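Local coordinates for protein ancestral D-type dye decolorizing peroxidase (Geotrichum candidum, PDB 7ANV) that probably uses a haem cofactor and hydrogen peroxide to oxidise dyes and related substrates, as a D-type dye-decolorizing peroxidase, at residues Leu13-Pro17 / Val51-Arg55; Ile42-Thr47 / Ile479-Lys483; Ala328-Ser333 / Pro420-Asn424. All blocks are in the same frame, centred on the assembly; numbering follows the deposited sequence.

Interaction 1: residues Leu13-Pro17 / Val51-Arg55. With SO4 (sulfate ion), chain H.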
ATOM      1  N   LEU A  13       8.349  -6.994  -8.370  1.00 18.72           N
ATOM      2  CA  LEU A  13       9.292  -7.827  -7.603  1.00 18.81           C
ATOM      3  C   LEU A  13      10.561  -6.990  -7.413  1.00 19.46           C
ATOM      4  O   LEU A  13      11.060  -6.440  -8.429  1.00 20.14           O
ATOM      5  CB  LEU A  13       9.571  -9.125  -8.357  1.00 19.79           C
ATOM      6  CG  LEU A  13       8.398 -10.095  -8.574  1.00 20.21           C
ATOM      7  CD1 LEU A  13       8.935 -11.406  -9.102  1.00 21.37           C
ATOM      8  CD2 LEU A  13       7.559 -10.327  -7.304  1.00 20.38           C
ATOM      9  N   GLY A  14      11.042  -6.899  -6.170  1.00 19.02           N
ATOM     10  CA  GLY A  14      12.208  -6.088  -5.778  1.00 20.00           C
ATOM     11  C   GLY A  14      11.804  -4.691  -5.368  1.00 19.22           C
ATOM     12  O   GLY A  14      12.075  -4.299  -4.218  1.00 19.44           O
ATOM     13  N   GLY A  15      11.084  -4.016  -6.253  1.00 18.73           N
ATOM     14  CA  GLY A  15      10.622  -2.630  -6.071  1.00 18.31           C
ATOM     15  C   GLY A  15      11.658  -1.606  -6.471  1.00 18.95           C
ATOM     16  O   GLY A  15      12.862  -1.810  -6.251  1.00 18.66           O
ATOM     17  N   LEU A  16      11.200  -0.507  -7.072  1.00 18.59           N
ATOM     18  CA  LEU A  16      12.112   0.574  -7.513  1.00 18.74           C
ATOM     19  C   LEU A  16      12.689   1.281  -6.299  1.00 19.46           C
ATOM     20  O   LEU A  16      11.950   1.767  -5.460  1.00 18.85           O
ATOM     21  CB  LEU A  16      11.340   1.565  -8.385  1.00 18.90           C
ATOM     22  CG  LEU A  16      10.661   0.996  -9.620  1.00 18.27           C
ATOM     23  CD1 LEU A  16       9.894   2.111 -10.329  1.00 19.32           C
ATOM     24  CD2 LEU A  16      11.683   0.370 -10.534  1.00 19.45           C
ATOM     25  N   PRO A  17      14.016   1.294  -6.127  1.00 20.47           N
ATOM     26  CA  PRO A  17      14.632   1.976  -4.987  1.00 21.38           C
ATOM     27  C   PRO A  17      14.477   3.488  -5.158  1.00 20.98           C
ATOM     28  O   PRO A  17      14.427   3.946  -6.297  1.00 20.72           O
ATOM     29  CB  PRO A  17      16.119   1.598  -5.060  1.00 22.62           C
ATOM     30  CG  PRO A  17      16.318   1.131  -6.446  1.00 22.75           C
ATOM     31  CD  PRO A  17      15.007   0.583  -6.947  1.00 21.63           C
ATOM     32  N   VAL A  51      16.558  -3.869 -11.325  1.00 19.40           N
ATOM     33  CA  VAL A  51      16.436  -3.456  -9.888  1.00 20.58           C
ATOM     34  C   VAL A  51      17.434  -4.220  -9.016  1.00 21.57           C
ATOM     35  O   VAL A  51      18.054  -3.633  -8.116  1.00 22.44           O
ATOM     36  CB  VAL A  51      14.994  -3.645  -9.382  1.00 20.16           C
ATOM     37  CG1 VAL A  51      14.906  -3.731  -7.862  1.00 21.30           C
ATOM     38  CG2 VAL A  51      14.100  -2.571  -9.906  1.00 20.18           C
ATOM     39  N   GLN A  52      17.576  -5.518  -9.237  1.00 22.11           N
ATOM     40  CA  GLN A  52      18.492  -6.346  -8.418  1.00 24.03           C
ATOM     41  C   GLN A  52      19.922  -5.867  -8.636  1.00 24.72           C
ATOM     42  O   GLN A  52      20.679  -5.814  -7.658  1.00 25.53           O
ATOM     43  CB  GLN A  52      18.309  -7.831  -8.719  1.00 24.33           C
ATOM     44  CG  GLN A  52      16.943  -8.321  -8.303  1.00 24.05           C
ATOM     45  CD  GLN A  52      16.740  -8.242  -6.815  1.00 25.82           C
ATOM     46  OE1 GLN A  52      16.144  -7.293  -6.285  1.00 27.86           O
ATOM     47  NE2 GLN A  52      17.150  -9.299  -6.159  1.00 26.36           N
ATOM     48  N   LYS A  53      20.276  -5.516  -9.868  1.00 25.79           N
ATOM     49  CA  LYS A  53      21.580  -4.874 -10.134  1.00 27.22           C
ATOM     50  C   LYS A  53      21.681  -3.544  -9.403  1.00 28.28           C
ATOM     51  O   LYS A  53      22.728  -3.308  -8.790  1.00 31.01           O
ATOM     52  CB  LYS A  53      21.704  -4.523 -11.601  1.00 27.57           C
ATOM     53  CG  LYS A  53      22.435  -5.528 -12.401  1.00 28.37           C
ATOM     54  CD  LYS A  53      22.820  -4.976 -13.727  1.00 26.99           C
ATOM     55  CE  LYS A  53      23.164  -6.128 -14.616  1.00 27.43           C
ATOM     56  NZ  LYS A  53      24.341  -6.860 -14.084  1.00 27.38           N
ATOM     57  N   ASP A  54      20.665  -2.700  -9.522  1.00 27.87           N
ATOM     58  CA  ASP A  54      20.636  -1.343  -8.906  1.00 29.07           C
ATOM     59  C   ASP A  54      20.796  -1.452  -7.381  1.00 31.41           C
ATOM     60  O   ASP A  54      21.561  -0.676  -6.807  1.00 34.02           O
ATOM     61  CB  ASP A  54      19.340  -0.622  -9.223  1.00 29.16           C
ATOM     62  CG  ASP A  54      19.195  -0.195 -10.673  1.00 29.61           C
ATOM     63  OD1 ASP A  54      20.211  -0.252 -11.422  1.00 29.56           O
ATOM     64  OD2 ASP A  54      18.057   0.175 -11.035  1.00 31.12           O
ATOM     65  N   ARG A  55      20.096  -2.394  -6.749  1.00 31.22           N
ATOM     66  CA  ARG A  55      20.117  -2.555  -5.270  1.00 33.59           C
ATOM     67  C   ARG A  55      21.515  -3.024  -4.855  1.00 36.09           C
ATOM     68  O   ARG A  55      22.008  -2.529  -3.829  1.00 37.88           O
ATOM     69  CB  ARG A  55      18.975  -3.480  -4.828  1.00 33.11           C
ATOM     70  CG  ARG A  55      17.603  -2.826  -4.885  1.00 33.21           C
ATOM     71  CD  ARG A  55      16.464  -3.756  -4.452  1.00 33.66           C
ATOM     72  NE  ARG A  55      15.229  -2.988  -4.461  1.00 34.09           N
ATOM     73  CZ  ARG A  55      14.880  -2.156  -3.506  1.00 35.06           C
ATOM     74  NH1 ARG A  55      15.645  -2.041  -2.423  1.00 37.90           N
ATOM     75  NH2 ARG A  55      13.750  -1.495  -3.598  1.00 35.73           N
TER
HETATM   76  S   SO4 H 607      14.609   1.432  -1.052  1.00 58.59           S
HETATM   77  O1  SO4 H 607      14.288   1.631   0.337  1.00 63.53           O
HETATM   78  O2  SO4 H 607      13.868   0.300  -1.551  1.00 61.90           O
HETATM   79  O3  SO4 H 607      16.021   1.178  -1.196  1.00 61.78           O
HETATM   80  O4  SO4 H 607      14.262   2.613  -1.796  1.00 50.30           O
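Arg55 reaches from a helix to the Gly14-Gly15 loop and delivers two hydrogen bonds to a single carbonyl: its NE lies 3.2 Å from Gly15 O and its NH2 2.8 Å from the same Gly15 O. The carbonyl sits near the guanidinium plane, while Pro17 CB lies over one face. A sulfate ion, probably from the crystallisation liquor, lies at the NH1/NH2 edge: Arg55 NH2 donates a hydrogen bond of 2.7 Å to sulfate O2, and Arg55 NH1 a weak one of 3.1 Å to the same O2. Lys18 N also binds the ion. Three main-chain groups of 13-17 have partners of their own: Leu13 O in Thr48 OG1, Leu16 N in Asp11 OD1, and Gly15 N, weakly, in Leu13 O. Asp54 OD1 is paired with Gln50 NE2. Glycine at position 14 has a double basis: its phi is positive, and an ideally placed CB on Gly14 would clash with Val51 CG1. Val51 thus packs against bare backbone, with CG1 3.2 Å from Gly15 O, and its CG2 meets Leu16 CD2 at 3.9 Å. In the DyP dimeric alpha+beta barrel domain, this ties the loop entering strand 20-28 to helix 48-59, while Thr46, just before that helix, and Leu77, just before strand 78-84, pack beside the contact.

Interaction 2: residues Ile42-Thr47 / Ile479-Lys483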
ATOM      1  N   ILE A  42      10.126   1.688 -24.061  1.00 22.02           N
ATOM      2  CA  ILE A  42      10.422   0.319 -23.553  1.00 22.90           C
ATOM      3  C   ILE A  42      11.865   0.185 -23.062  1.00 23.80           C
ATOM      4  O   ILE A  42      12.089  -0.396 -21.996  1.00 22.45           O
ATOM      5  CB  ILE A  42       9.975  -0.754 -24.553  1.00 24.43           C
ATOM      6  CG1 ILE A  42       8.445  -0.750 -24.577  1.00 24.53           C
ATOM      7  CG2 ILE A  42      10.507  -2.118 -24.142  1.00 25.50           C
ATOM      8  CD1 ILE A  42       7.822  -1.563 -25.669  1.00 25.96           C
ATOM      9  N   PRO A  43      12.903   0.672 -23.778  1.00 24.94           N
ATOM     10  CA  PRO A  43      14.273   0.570 -23.268  1.00 25.21           C
ATOM     11  C   PRO A  43      14.514   1.271 -21.927  1.00 23.96           C
ATOM     12  O   PRO A  43      15.466   0.952 -21.299  1.00 24.97           O
ATOM     13  CB  PRO A  43      15.127   1.298 -24.324  1.00 26.49           C
ATOM     14  CG  PRO A  43      14.290   1.207 -25.595  1.00 27.37           C
ATOM     15  CD  PRO A  43      12.850   1.251 -25.134  1.00 25.14           C
ATOM     16  N   LEU A  44      13.661   2.197 -21.517  1.00 23.59           N
ATOM     17  CA  LEU A  44      13.800   2.968 -20.246  1.00 22.38           C
ATOM     18  C   LEU A  44      13.139   2.195 -19.111  1.00 21.41           C
ATOM     19  O   LEU A  44      13.367   2.577 -17.948  1.00 20.46           O
ATOM     20  CB  LEU A  44      13.137   4.339 -20.356  1.00 22.64           C
ATOM     21  CG  LEU A  44      13.941   5.434 -21.060  1.00 24.40           C
ATOM     22  CD1 LEU A  44      14.215   5.086 -22.487  1.00 25.65           C
ATOM     23  CD2 LEU A  44      13.214   6.755 -20.980  1.00 24.46           C
ATOM     24  N   ILE A  45      12.309   1.199 -19.417  1.00 21.15           N
ATOM     25  CA  ILE A  45      11.487   0.530 -18.365  1.00 20.66           C
ATOM     26  C   ILE A  45      12.440  -0.352 -17.550  1.00 20.11           C
ATOM     27  O   ILE A  45      13.107  -1.211 -18.120  1.00 21.11           O
ATOM     28  CB  ILE A  45      10.298  -0.270 -18.932  1.00 21.36           C
ATOM     29  CG1 ILE A  45       9.305   0.616 -19.679  1.00 20.96           C
ATOM     30  CG2 ILE A  45       9.593  -1.060 -17.817  1.00 21.11           C
ATOM     31  CD1 ILE A  45       8.627   1.642 -18.814  1.00 22.13           C
ATOM     32  N   THR A  46      12.461  -0.144 -16.244  1.00 18.84           N
ATOM     33  CA  THR A  46      13.317  -0.873 -15.292  1.00 18.41           C
ATOM     34  C   THR A  46      12.675  -2.213 -14.954  1.00 18.03           C
ATOM     35  O   THR A  46      11.536  -2.217 -14.447  1.00 17.62           O
ATOM     36  CB  THR A  46      13.502  -0.068 -14.012  1.00 17.95           C
ATOM     37  OG1 THR A  46      13.865   1.277 -14.368  1.00 17.67           O
ATOM     38  CG2 THR A  46      14.555  -0.662 -13.122  1.00 18.89           C
ATOM     39  N   THR A  47      13.380  -3.278 -15.257  1.00 18.44           N
ATOM     40  CA  THR A  47      12.895  -4.651 -14.964  1.00 18.19           C
ATOM     41  C   THR A  47      13.341  -5.046 -13.566  1.00 18.17           C
ATOM     42  O   THR A  47      14.260  -4.403 -13.010  1.00 19.03           O
ATOM     43  CB  THR A  47      13.443  -5.666 -15.955  1.00 18.83           C
ATOM     44  OG1 THR A  47      14.871  -5.707 -15.829  1.00 19.17           O
ATOM     45  CG2 THR A  47      13.029  -5.320 -17.354  1.00 19.10           C
ATOM     46  N   ILE A 479       7.352  -6.873 -20.031  1.00 19.60           N
ATOM     47  CA  ILE A 479       8.143  -6.238 -21.103  1.00 21.05           C
ATOM     48  C   ILE A 479       7.703  -6.825 -22.442  1.00 21.76           C
ATOM     49  O   ILE A 479       7.455  -6.053 -23.371  1.00 22.14           O
ATOM     50  CB  ILE A 479       9.650  -6.413 -20.868  1.00 21.53           C
ATOM     51  CG1 ILE A 479      10.029  -5.849 -19.496  1.00 21.80           C
ATOM     52  CG2 ILE A 479      10.417  -5.746 -21.998  1.00 22.88           C
ATOM     53  CD1 ILE A 479       9.702  -4.396 -19.310  1.00 22.27           C
ATOM     54  N   SER A 480       7.569  -8.139 -22.534  1.00 21.84           N
ATOM     55  CA  SER A 480       7.180  -8.762 -23.826  1.00 23.35           C
ATOM     56  C   SER A 480       5.777  -8.285 -24.217  1.00 22.26           C
ATOM     57  O   SER A 480       5.545  -8.058 -25.418  1.00 23.19           O
ATOM     58  CB  SER A 480       7.319 -10.250 -23.758  1.00 24.21           C
ATOM     59  OG  SER A 480       6.405 -10.764 -22.886  1.00 25.33           O
ATOM     60  N   ALA A 481       4.873  -8.071 -23.264  1.00 22.09           N
ATOM     61  CA  ALA A 481       3.518  -7.551 -23.577  1.00 21.89           C
ATOM     62  C   ALA A 481       3.618  -6.110 -24.110  1.00 22.49           C
ATOM     63  O   ALA A 481       2.948  -5.781 -25.130  1.00 22.36           O
ATOM     64  CB  ALA A 481       2.603  -7.628 -22.403  1.00 21.92           C
ATOM     65  N   LEU A 482       4.418  -5.268 -23.454  1.00 22.04           N
ATOM     66  CA  LEU A 482       4.664  -3.884 -23.909  1.00 23.87           C
ATOM     67  C   LEU A 482       5.175  -3.917 -25.362  1.00 25.19           C
ATOM     68  O   LEU A 482       4.640  -3.155 -26.179  1.00 26.31           O
ATOM     69  CB  LEU A 482       5.660  -3.196 -22.982  1.00 23.70           C
ATOM     70  CG  LEU A 482       5.137  -2.859 -21.590  1.00 22.92           C
ATOM     71  CD1 LEU A 482       6.235  -2.196 -20.782  1.00 23.13           C
ATOM     72  CD2 LEU A 482       3.888  -1.967 -21.625  1.00 23.25           C
ATOM     73  N   LYS A 483       6.104  -4.816 -25.697  1.00 26.51           N
ATOM     74  CA  LYS A 483       6.741  -4.886 -27.036  1.00 28.20           C
ATOM     75  C   LYS A 483       5.760  -5.429 -28.073  1.00 28.82           C
ATOM     76  O   LYS A 483       5.707  -4.863 -29.192  1.00 28.73           O
ATOM     77  CB  LYS A 483       7.960  -5.803 -27.008  1.00 29.64           C
ATOM     78  CG  LYS A 483       9.194  -5.197 -26.379  1.00 31.87           C
ATOM     79  CD  LYS A 483      10.339  -6.177 -26.222  1.00 32.93           C
ATOM     80  CE  LYS A 483      11.603  -5.513 -25.728  1.00 33.75           C
ATOM     81  NZ  LYS A 483      12.725  -6.472 -25.646  1.00 34.95           N
TER
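This is apolar packing of a C-terminal helix against the turn between two N-terminal helices, joining parts of the chain more than 430 residues apart. Segment 42-47 links helix 31-41 to helix 48-59, and 479-483 opens helix 479-486, just after strand 466-476. Around the short 3-10 segment 42-44, with Ile45 N 3.0 Å from Ile42 O, Ile42 and Ile45 both point toward the helix. Ile42 contributes the largest buried area: its CD1 lies 3.8 Å from Leu482 CB and 3.6 Å from Leu482 C, and its CG2 is 4.2 Å from Ile479 CG2. The aliphatic part of Lys483 lies alongside, with CE 3.9 Å from Ile42 CG2. Deeper in, Ile45 CG2 meets Ile479 CD1 at 3.7 Å and Ile45 CG1 faces Leu482 CD1 at 4.3 Å; Ile45 and Leu482 both also touch Ile82 of strand 78-84. Ile479 CG1 ends the row 3.7 Å from Thr47 CG2. Thr47 turns its methyl to the contact and its hydroxyl elsewhere, as N-cap of helix 48-59, where OG1 bonds Gln50 N and Asn6 OD1. With no hydrogen bond between the two segments, their cohesion comes from the fit of branched aliphatic side chains, and the hydroxyls of Thr46 (to Val80 N) and Thr47 are satisfied by other partners.

Interaction 3: residues Ala328-Ser333 / Pro420-Asn424. With SO4 (sulfate ion), chain E.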
ATOM      1  N   ALA A 328      -5.964 -16.473  18.782  1.00 24.21           N
ATOM      2  CA  ALA A 328      -7.197 -15.648  18.678  1.00 23.85           C
ATOM      3  C   ALA A 328      -8.333 -16.179  19.564  1.00 25.10           C
ATOM      4  O   ALA A 328      -8.981 -15.399  20.240  1.00 24.04           O
ATOM      5  CB  ALA A 328      -7.664 -15.577  17.233  1.00 22.99           C
ATOM      6  N   ASP A 329      -8.529 -17.490  19.602  1.00 26.77           N
ATOM      7  CA  ASP A 329      -9.706 -18.146  20.238  1.00 29.56           C
ATOM      8  C   ASP A 329      -9.617 -18.150  21.779  1.00 28.23           C
ATOM      9  O   ASP A 329     -10.613 -18.548  22.411  1.00 28.64           O
ATOM     10  CB  ASP A 329      -9.903 -19.549  19.636  1.00 33.62           C
ATOM     11  CG  ASP A 329      -8.751 -20.558  19.807  1.00 41.14           C
ATOM     12  OD1 ASP A 329      -7.693 -20.212  20.397  1.00 46.64           O
ATOM     13  OD2 ASP A 329      -8.914 -21.716  19.352  1.00 48.28           O
ATOM     14  N   GLU A 330      -8.536 -17.678  22.394  1.00 27.31           N
ATOM     15  CA  GLU A 330      -8.381 -17.795  23.877  1.00 28.42           C
ATOM     16  C   GLU A 330      -9.070 -16.596  24.539  1.00 27.16           C
ATOM     17  O   GLU A 330      -9.142 -15.501  23.943  1.00 25.37           O
ATOM     18  CB  GLU A 330      -6.910 -17.880  24.289  1.00 28.61           C
ATOM     19  CG  GLU A 330      -6.106 -18.942  23.560  1.00 29.82           C
ATOM     20  CD  GLU A 330      -4.694 -19.118  24.098  1.00 31.10           C
ATOM     21  OE1 GLU A 330      -4.571 -19.414  25.305  1.00 33.63           O
ATOM     22  OE2 GLU A 330      -3.733 -18.996  23.335  1.00 30.42           O
ATOM     23  N   GLN A 331      -9.583 -16.784  25.751  1.00 27.63           N
ATOM     24  CA  GLN A 331     -10.123 -15.656  26.545  1.00 28.95           C
ATOM     25  C   GLN A 331      -8.982 -14.657  26.750  1.00 28.02           C
ATOM     26  O   GLN A 331      -7.852 -15.096  26.950  1.00 27.10           O
ATOM     27  CB  GLN A 331     -10.638 -16.140  27.904  1.00 31.67           C
ATOM     28  CG  GLN A 331     -11.417 -15.086  28.694  1.00 33.74           C
ATOM     29  CD  GLN A 331     -11.599 -15.483  30.149  1.00 38.03           C
ATOM     30  OE1 GLN A 331     -12.226 -16.482  30.473  1.00 40.42           O
ATOM     31  NE2 GLN A 331     -10.981 -14.731  31.057  1.00 41.49           N
ATOM     32  N   ASP A 332      -9.274 -13.359  26.697  1.00 28.24           N
ATOM     33  CA  ASP A 332      -8.277 -12.264  26.838  1.00 28.29           C
ATOM     34  C   ASP A 332      -7.153 -12.391  25.792  1.00 25.94           C
ATOM     35  O   ASP A 332      -5.998 -11.992  26.072  1.00 24.11           O
ATOM     36  CB  ASP A 332      -7.739 -12.213  28.268  1.00 31.89           C
ATOM     37  CG  ASP A 332      -8.822 -12.271  29.324  1.00 37.52           C
ATOM     38  OD1 ASP A 332      -9.763 -11.437  29.247  1.00 42.43           O
ATOM     39  OD2 ASP A 332      -8.736 -13.142  30.202  1.00 38.70           O
ATOM     40  N   SER A 333      -7.456 -12.808  24.562  1.00 24.10           N
ATOM     41  CA  SER A 333      -6.397 -13.055  23.557  1.00 23.71           C
ATOM     42  C   SER A 333      -5.831 -11.769  22.922  1.00 22.10           C
ATOM     43  O   SER A 333      -4.973 -11.915  22.048  1.00 21.94           O
ATOM     44  CB  SER A 333      -6.845 -13.988  22.477  1.00 24.29           C
ATOM     45  OG  SER A 333      -7.995 -13.465  21.862  1.00 23.08           O
ATOM     46  N   PRO A 420     -13.297 -14.358  12.644  1.00 23.57           N
ATOM     47  CA  PRO A 420     -14.210 -15.303  13.297  1.00 24.11           C
ATOM     48  C   PRO A 420     -13.507 -16.229  14.301  1.00 23.87           C
ATOM     49  O   PRO A 420     -14.210 -16.914  15.026  1.00 24.47           O
ATOM     50  CB  PRO A 420     -14.805 -16.122  12.156  1.00 25.88           C
ATOM     51  CG  PRO A 420     -13.963 -15.806  10.931  1.00 27.12           C
ATOM     52  CD  PRO A 420     -13.215 -14.522  11.186  1.00 24.75           C
ATOM     53  N   SER A 421     -12.168 -16.307  14.274  1.00 21.59           N
ATOM     54  CA  SER A 421     -11.399 -17.150  15.222  1.00 21.27           C
ATOM     55  C   SER A 421     -11.439 -16.521  16.624  1.00 21.24           C
ATOM     56  O   SER A 421     -11.104 -17.196  17.614  1.00 21.38           O
ATOM     57  CB  SER A 421     -10.000 -17.311  14.729  1.00 21.72           C
ATOM     58  OG  SER A 421      -9.489 -16.039  14.419  1.00 20.79           O
ATOM     59  N   LYS A 422     -11.853 -15.258  16.731  1.00 19.97           N
ATOM     60  CA  LYS A 422     -11.982 -14.582  18.056  1.00 19.80           C
ATOM     61  C   LYS A 422     -13.052 -15.268  18.899  1.00 19.56           C
ATOM     62  O   LYS A 422     -13.928 -15.974  18.406  1.00 19.50           O
ATOM     63  CB  LYS A 422     -12.335 -13.110  17.808  1.00 20.21           C
ATOM     64  CG  LYS A 422     -13.814 -12.937  17.467  1.00 20.05           C
ATOM     65  CD  LYS A 422     -14.304 -11.548  17.134  1.00 20.20           C
ATOM     66  CE  LYS A 422     -15.723 -11.564  16.624  1.00 19.99           C
ATOM     67  NZ  LYS A 422     -16.678 -12.121  17.621  1.00 20.22           N
ATOM     68  N   PRO A 423     -13.057 -15.045  20.238  1.00 19.49           N
ATOM     69  CA  PRO A 423     -14.144 -15.482  21.083  1.00 19.87           C
ATOM     70  C   PRO A 423     -15.424 -14.765  20.671  1.00 19.34           C
ATOM     71  O   PRO A 423     -15.407 -13.570  20.387  1.00 19.91           O
ATOM     72  CB  PRO A 423     -13.716 -15.112  22.518  1.00 20.49           C
ATOM     73  CG  PRO A 423     -12.211 -14.978  22.406  1.00 20.18           C
ATOM     74  CD  PRO A 423     -11.979 -14.417  21.027  1.00 20.02           C
ATOM     75  N   ASN A 424     -16.526 -15.502  20.705  1.00 19.90           N
ATOM     76  CA  ASN A 424     -17.832 -14.925  20.278  1.00 19.85           C
ATOM     77  C   ASN A 424     -18.151 -13.599  20.972  1.00 20.82           C
ATOM     78  O   ASN A 424     -18.705 -12.722  20.292  1.00 20.59           O
ATOM     79  CB  ASN A 424     -18.986 -15.903  20.407  1.00 20.53           C
ATOM     80  CG  ASN A 424     -18.882 -17.031  19.412  1.00 20.35           C
ATOM     81  OD1 ASN A 424     -18.266 -16.881  18.371  1.00 20.69           O
ATOM     82  ND2 ASN A 424     -19.513 -18.142  19.732  1.00 22.67           N
TER
HETATM   83  S   SO4 E 604     -19.941 -17.988  23.705  1.00 30.33           S
HETATM   84  O1  SO4 E 604     -20.197 -18.836  24.854  1.00 30.77           O
HETATM   85  O2  SO4 E 604     -20.374 -18.660  22.506  1.00 26.82           O
HETATM   86  O3  SO4 E 604     -18.508 -17.749  23.616  1.00 29.13           O
HETATM   87  O4  SO4 E 604     -20.673 -16.773  23.918  1.00 27.20           O
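Two irregular loops, one between helices 309-312 and 342-346, the other between helix 405-413 and strand 445-446, pass closely here, with Asp329 CA and Lys422 CA 4.8 Å apart. Segment 328-333 folds through a type II beta turn from Glu330 to Ser333, with Asp332 at positive phi; Ser333 OG closes back on Ala328 O at 2.7 Å. Segment 420-424 runs extended through Lys422 and Pro423. Where the backbones meet, Asp329 CA lies 3.1 Å from Ser421 O, a CA-H...O contact; Asp329 N, 3.3 Å from Ser421 O, has too poor an angle for a hydrogen bond. The Pro423 ring packs on carbonyls of 328-333: its CD lies 3.3 Å from Ala328 O and its CG 3.5 Å from Glu330 O. Ala328 CB abuts Ser421 OG at 3.4 Å, while that hydroxyl bonds Asp351 O. Phe339 packs against Ala328, Ser333 and Lys422. Farther out, Asn424 ND2 holds O2 of a sulfate, probably from the crystallisation liquor, at 3.0 Å. With no conventional hydrogen bond between them, the loops are joined by van der Waals fit and C-H...O approach, while the stronger polar links run within each loop or to Asp351, Val426, Phe327 and Gln454.

In the fold
Interactions 1 and 2 form one continuous patch, their centres about 15 Å apart: Thr46 CG2 touches Val51 CG2 at 3.8 Å, and Leu16 CD2 lies 3.9 Å from Thr46 CB. Their segments alternate along the chain, so the N-terminal loop packs on helix 48-59 and the C-terminal helix on the loop leading into it. Interaction 3 is nested in sequence within the span closed by interaction 2 but lies on the opposite side of the chain's centre, their centres about 48 Å apart; from interaction 1 its centre is about 41 Å away. The Arg55 side chain of interaction 1 is about 14 Å from the haem.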